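Local coordinates for protein beta chain (Acipenser stellatus, PDB 6IYI) that probably carries oxygen in the blood as the haem-binding beta subunit of a tetrameric haemoglobin, at residues G46-S49 against A53-G56. Residues are numbered along the deposited sequence; the frame is centred on the assembly and turned at random.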
loop_
_atom_site.group_PDB
_atom_site.type_symbol
_atom_site.label_atom_id
_atom_site.label_comp_id
_atom_site.label_asym_id
_atom_site.label_seq_id
_atom_site.Cartn_x
_atom_site.Cartn_y
_atom_site.Cartn_z
ATOM N N GLY B 46 -5.502 -22.774 16.757
ATOM C CA GLY B 46 -4.513 -23.642 17.403
ATOM C C GLY B 46 -3.217 -23.414 16.688
ATOM O O GLY B 46 -2.948 -22.267 16.317
ATOM N N ASN B 47 -2.448 -24.478 16.447
ATOM C CA ASN B 47 -1.150 -24.315 15.884
ATOM C C ASN B 47 -1.217 -24.110 14.350
ATOM O O ASN B 47 -1.469 -25.061 13.605
ATOM C CB ASN B 47 -0.238 -25.500 16.226
ATOM C CG ASN B 47 1.168 -25.345 15.643
ATOM O OD1 ASN B 47 1.657 -24.227 15.407
ATOM N ND2 ASN B 47 1.795 -26.465 15.334
ATOM N N ILE B 48 -0.915 -22.878 13.913
ATOM C CA ILE B 48 -0.853 -22.500 12.483
ATOM C C ILE B 48 0.474 -21.780 12.250
ATOM O O ILE B 48 0.519 -20.756 11.578
ATOM C CB ILE B 48 -2.035 -21.609 12.106
ATOM C CG1 ILE B 48 -2.189 -20.470 13.134
ATOM C CG2 ILE B 48 -3.317 -22.410 12.122
ATOM C CD1 ILE B 48 -3.250 -19.441 12.801
ATOM N N SER B 49 1.566 -22.279 12.828
ATOM C CA SER B 49 2.837 -21.523 12.833
ATOM C C SER B 49 3.743 -21.977 11.729
ATOM O O SER B 49 4.751 -21.325 11.498
ATOM C CB SER B 49 3.601 -21.614 14.180
ATOM O OG SER B 49 3.971 -22.971 14.471
ATOM N N ALA B 53 1.613 -27.615 9.175
ATOM C CA ALA B 53 0.565 -27.484 10.226
ATOM C C ALA B 53 -0.667 -26.673 9.769
ATOM O O ALA B 53 -1.798 -27.071 10.043
ATOM C CB ALA B 53 1.170 -26.829 11.442
ATOM N N ILE B 54 -0.436 -25.551 9.071
ATOM C CA ILE B 54 -1.517 -24.774 8.464
ATOM C C ILE B 54 -2.303 -25.645 7.498
ATOM O O ILE B 54 -3.556 -25.734 7.561
ATOM C CB ILE B 54 -0.983 -23.493 7.759
ATOM C CG1 ILE B 54 -0.453 -22.500 8.827
ATOM C CG2 ILE B 54 -2.067 -22.848 6.875
ATOM C CD1 ILE B 54 0.665 -21.569 8.334
ATOM N N ALA B 55 -1.589 -26.304 6.598
ATOM C CA ALA B 55 -2.245 -27.056 5.511
ATOM C C ALA B 55 -3.055 -28.257 5.958
ATOM O O ALA B 55 -4.064 -28.575 5.329
ATOM C CB ALA B 55 -1.225 -27.498 4.446
ATOM N N GLY B 56 -2.606 -28.932 7.024
ATOM C CA GLY B 56 -3.370 -30.056 7.597
ATOM C C GLY B 56 -4.440 -29.649 8.634
ATOM O O GLY B 56 -5.140 -30.517 9.151
#
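The side chain of Ile54 lies against a peptide group as much as against another side chain: its CD1 comes to 3.3 Å from the carbonyl O of Ile48, and its CG1 lies beside the same carbonyl group. With chi1 at -69°, CG1 stands opposite the carbonyl carbon of its own residue, which swings the CG1–CD1 arm against the loop. On the same arm, Ile54 CG1 also meets the branch-point carbon CB of Ile48, 3.7 Å away, close to where the two backbones come nearest, 4.7 Å between the CA atoms of Ile48 and Ile54. The end of the Ile48 side chain leads away from the helix; the side chain also packs on Gln39 and Phe42 and lies about 9 Å from the haem. The chain doubles back here over a three-residue link, so that the loop after helix 20-34 packs on the short helix 51-56, the D helix of a beta-type globin. The Ile54 side chain also packs on Val29, Leu32 and Val33 of helix 20-34, the B helix, so that it touches both this helix and the loop. An alanine in its place, lacking CG1, CG2 and CD1, would probably open a gap beside the Ile48 carbonyl and leave Val29, Leu32 and Val33 without this packing partner. Nearer the surface the methyl of Ala53 points at the loop, where its CB lies 3.8 Å from Asn47 O and also touches Asn47 ND2. The other end of that amide is gripped twice: OD1 accepts the Ser49 hydroxyl OG at 2.8 Å, in the carbonyl plane and on a lone pair, and the Ser49 backbone N at 3.2 Å from above that plane; the bond from Ser49 N closes an Asx turn, and the two bonds together probably limit the rotation of the amide.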